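Local coordinates for protein cytosol aminopeptidase (Coxiella burnetii, PDB 3IJ3) that probably acts as a manganese-dependent aminopeptidase of the M17 family, removing residues from the N-termini of peptides, at residues E345-D350 with H437-Q442. Residues are numbered along the deposited sequence; the frame is centred on the assembly and turned at random.
Sequences EAVKED and HFVSDQ. With EDO (1,2-ethanediol), chain I.
Near the C-terminal end of helix 335-347, within the M17 catalytic domain, Val347 leans on Phe438 and Val439 in the loop that follows helix 427-436. One methyl does most of the touching: CG1 of Val347 lies 3.7 Å from the carbonyl O of Phe438 and 4.1 Å from CG1 of Val439. With CG1 anti to its own carbonyl carbon (chi1 -65°), Val347 turns that methyl across to the loop, while CG2, the more distant of the two, is 4.0 Å from the Phe438 O. A short, branched side chain suits this place, because it meets the loop backbone closely without needing a polar partner; in this crystal the Phe438 carbonyl O is hydrogen-bonded to a tetraethylene glycol, probably from the crystallisation liquor. No direct hydrogen bond joins the two segments, so the join rests on van der Waals contact.

In the alpha/beta architecture of this domain both segments lead into neighbouring parallel strands, 353-359 and 445-454. Val347 also touches Ile354 and Ile443, and Val439 reaches Leu343 one turn back on the helix, which places the valines in an apolar layer beside the sheet. Phe438 sends its ring away from Val347, onto Ala340 and against the ring of Phe434.

A type I turn runs from Val347 to Asp350, closed by Asp350 N to Val347 O at 2.9 Å; Asp350 is the first residue with non-helical phi/psi, its phi being positive. A water lies 2.7 Å from Asp350 OD1 and 3.1 Å from Gln442 O, where it could link the two. On the loop side, Ser440 OG accepts from Gln442 N at 3.0 Å, an ST turn, for which a small hydroxyl side chain is well suited, in the loop that leads to strand 445-454.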
ATOM      1  N   GLU A 345      -1.879 -21.510 -34.284  1.00 19.38           N
ATOM      2  CA  GLU A 345      -2.824 -22.071 -35.257  1.00 18.39           C
ATOM      3  C   GLU A 345      -2.829 -21.269 -36.562  1.00 17.69           C
ATOM      4  O   GLU A 345      -2.790 -21.845 -37.658  1.00 18.48           O
ATOM      5  CB  GLU A 345      -4.224 -22.108 -34.659  1.00 18.81           C
ATOM      6  CG  GLU A 345      -5.312 -22.601 -35.618  1.00 20.83           C
ATOM      7  CD  GLU A 345      -5.189 -24.061 -36.030  1.00 25.05           C
ATOM      8  OE1 GLU A 345      -4.264 -24.781 -35.593  1.00 24.03           O
ATOM      9  OE2 GLU A 345      -6.051 -24.502 -36.825  1.00 28.05           O
ATOM     10  N   ALA A 346      -2.870 -19.943 -36.454  1.00 16.94           N
ATOM     11  CA  ALA A 346      -2.886 -19.070 -37.621  1.00 16.90           C
ATOM     12  C   ALA A 346      -1.668 -19.290 -38.529  1.00 16.60           C
ATOM     13  O   ALA A 346      -1.793 -19.314 -39.754  1.00 17.05           O
ATOM     14  CB  ALA A 346      -2.935 -17.587 -37.176  1.00 15.80           C
ATOM     15  N   VAL A 347      -0.496 -19.434 -37.929  1.00 16.56           N
ATOM     16  CA  VAL A 347       0.746 -19.555 -38.708  1.00 17.70           C
ATOM     17  C   VAL A 347       0.858 -20.847 -39.531  1.00 18.11           C
ATOM     18  O   VAL A 347       1.555 -20.870 -40.538  1.00 18.52           O
ATOM     19  CB  VAL A 347       2.033 -19.382 -37.836  1.00 19.07           C
ATOM     20  CG1 VAL A 347       2.120 -17.970 -37.260  1.00 17.68           C
ATOM     21  CG2 VAL A 347       2.118 -20.438 -36.790  1.00 22.18           C
ATOM     22  N   LYS A 348       0.180 -21.911 -39.105  1.00 19.67           N
ATOM     23  CA  LYS A 348       0.228 -23.195 -39.810  1.00 20.64           C
ATOM     24  C   LYS A 348      -0.166 -23.102 -41.280  1.00 20.87           C
ATOM     25  O   LYS A 348       0.311 -23.882 -42.095  1.00 21.94           O
ATOM     26  CB  LYS A 348      -0.662 -24.232 -39.121  1.00 22.72           C
ATOM     27  CG  LYS A 348      -0.163 -24.700 -37.763  1.00 25.05           C
ATOM     28  CD  LYS A 348      -1.108 -25.751 -37.180  1.00 32.11           C
ATOM     29  CE  LYS A 348      -0.671 -26.212 -35.793  1.00 36.03           C
ATOM     30  NZ  LYS A 348       0.607 -27.003 -35.786  1.00 38.99           N
ATOM     31  N   GLU A 349      -1.028 -22.153 -41.621  1.00 20.53           N
ATOM     32  CA  GLU A 349      -1.481 -21.965 -43.005  1.00 20.46           C
ATOM     33  C   GLU A 349      -0.573 -21.061 -43.847  1.00 19.42           C
ATOM     34  O   GLU A 349      -0.869 -20.825 -45.026  1.00 20.50           O
ATOM     35  CB  GLU A 349      -2.891 -21.349 -43.005  1.00 20.87           C
ATOM     36  CG  GLU A 349      -3.956 -22.235 -42.415  1.00 23.09           C
ATOM     37  CD  GLU A 349      -5.347 -21.649 -42.532  1.00 27.62           C
ATOM     38  OE1 GLU A 349      -5.526 -20.449 -42.209  1.00 23.45           O
ATOM     39  OE2 GLU A 349      -6.278 -22.415 -42.901  1.00 29.30           O
ATOM     40  N   ASP A 350       0.503 -20.532 -43.259  1.00 18.58           N
ATOM     41  CA  ASP A 350       1.403 -19.608 -43.957  1.00 19.48           C
ATOM     42  C   ASP A 350       0.576 -18.486 -44.641  1.00 18.40           C
ATOM     43  O   ASP A 350       0.648 -18.279 -45.861  1.00 17.95           O
ATOM     44  CB  ASP A 350       2.269 -20.337 -44.994  1.00 20.30           C
ATOM     45  CG  ASP A 350       3.389 -19.460 -45.526  1.00 24.27           C
ATOM     46  OD1 ASP A 350       3.786 -18.508 -44.813  1.00 25.29           O
ATOM     47  OD2 ASP A 350       3.863 -19.710 -46.655  1.00 27.06           O
ATOM     48  N   HIS A 437       7.364 -14.874 -30.223  1.00 15.53           N
ATOM     49  CA  HIS A 437       7.941 -16.242 -30.147  1.00 15.82           C
ATOM     50  C   HIS A 437       7.090 -17.259 -30.887  1.00 17.08           C
ATOM     51  O   HIS A 437       7.591 -18.338 -31.236  1.00 17.65           O
ATOM     52  CB  HIS A 437       8.086 -16.708 -28.701  1.00 16.95           C
ATOM     53  CG  HIS A 437       9.228 -16.075 -27.975  1.00 18.85           C
ATOM     54  ND1 HIS A 437       9.183 -14.786 -27.501  1.00 20.72           N
ATOM     55  CD2 HIS A 437      10.444 -16.559 -27.629  1.00 25.68           C
ATOM     56  CE1 HIS A 437      10.322 -14.500 -26.893  1.00 21.07           C
ATOM     57  NE2 HIS A 437      11.104 -15.556 -26.956  1.00 24.48           N
ATOM     58  N   PHE A 438       5.831 -16.904 -31.156  1.00 15.24           N
ATOM     59  CA  PHE A 438       4.858 -17.819 -31.816  1.00 15.89           C
ATOM     60  C   PHE A 438       4.604 -17.517 -33.283  1.00 18.47           C
ATOM     61  O   PHE A 438       3.841 -18.238 -33.961  1.00 18.64           O
ATOM     62  CB  PHE A 438       3.568 -17.833 -31.001  1.00 15.41           C
ATOM     63  CG  PHE A 438       3.792 -18.303 -29.588  1.00 13.27           C
ATOM     64  CD1 PHE A 438       3.697 -19.660 -29.285  1.00 14.59           C
ATOM     65  CD2 PHE A 438       4.185 -17.417 -28.583  1.00 16.47           C
ATOM     66  CE1 PHE A 438       3.959 -20.135 -27.996  1.00 15.43           C
ATOM     67  CE2 PHE A 438       4.458 -17.887 -27.287  1.00 16.04           C
ATOM     68  CZ  PHE A 438       4.352 -19.261 -27.001  1.00 14.21           C
ATOM     69  N   VAL A 439       5.270 -16.485 -33.792  1.00 18.07           N
ATOM     70  CA  VAL A 439       5.091 -16.078 -35.189  1.00 18.96           C
ATOM     71  C   VAL A 439       6.399 -15.883 -35.941  1.00 19.49           C
ATOM     72  O   VAL A 439       7.213 -15.026 -35.582  1.00 20.37           O
ATOM     73  CB  VAL A 439       4.330 -14.733 -35.264  1.00 19.34           C
ATOM     74  CG1 VAL A 439       4.056 -14.365 -36.741  1.00 21.05           C
ATOM     75  CG2 VAL A 439       3.016 -14.795 -34.500  1.00 21.23           C
ATOM     76  N   SER A 440       6.599 -16.673 -36.996  1.00 20.58           N
ATOM     77  CA  SER A 440       7.774 -16.555 -37.842  1.00 20.58           C
ATOM     78  C   SER A 440       7.963 -15.137 -38.395  1.00 20.89           C
ATOM     79  O   SER A 440       6.989 -14.478 -38.778  1.00 16.36           O
ATOM     80  CB  SER A 440       7.641 -17.488 -39.048  1.00 22.41           C
ATOM     81  OG  SER A 440       8.741 -17.329 -39.923  1.00 24.73           O
ATOM     82  N   ASP A 441       9.217 -14.678 -38.463  1.00 21.49           N
ATOM     83  CA  ASP A 441       9.520 -13.384 -39.088  1.00 23.70           C
ATOM     84  C   ASP A 441       9.142 -13.390 -40.572  1.00 22.01           C
ATOM     85  O   ASP A 441       9.023 -12.314 -41.186  1.00 21.77           O
ATOM     86  CB  ASP A 441      11.013 -13.031 -38.980  1.00 26.37           C
ATOM     87  CG  ASP A 441      11.425 -12.585 -37.588  1.00 29.52           C
ATOM     88  OD1 ASP A 441      10.562 -12.225 -36.759  1.00 37.32           O
ATOM     89  OD2 ASP A 441      12.647 -12.580 -37.342  1.00 37.85           O
ATOM     90  N   GLN A 442       8.958 -14.579 -41.158  1.00 21.04           N
ATOM     91  CA  GLN A 442       8.592 -14.693 -42.584  1.00 21.71           C
ATOM     92  C   GLN A 442       7.107 -14.487 -42.891  1.00 19.91           C
ATOM     93  O   GLN A 442       6.712 -14.455 -44.067  1.00 20.84           O
ATOM     94  CB  GLN A 442       9.045 -16.046 -43.170  1.00 23.52           C
ATOM     95  CG  GLN A 442      10.540 -16.341 -42.924  1.00 29.73           C
ATOM     96  CD  GLN A 442      11.454 -15.193 -43.335  1.00 36.82           C
ATOM     97  OE1 GLN A 442      12.383 -14.836 -42.600  1.00 44.32           O
ATOM     98  NE2 GLN A 442      11.169 -14.575 -44.488  1.00 41.12           N
TER
HETATM   99  C1  EDO I 466      14.107 -15.987 -23.327  0.70 39.20           C
HETATM  100  O1  EDO I 466      15.353 -16.053 -24.026  0.70 41.83           O
HETATM  101  C2  EDO I 466      12.965 -15.703 -24.290  0.70 38.38           C
HETATM  102  O2  EDO I 466      13.358 -15.924 -25.652  0.70 37.10           O
HETATM  103  O   HOH W   1       5.931 -17.067 -45.468  1.00 44.22           O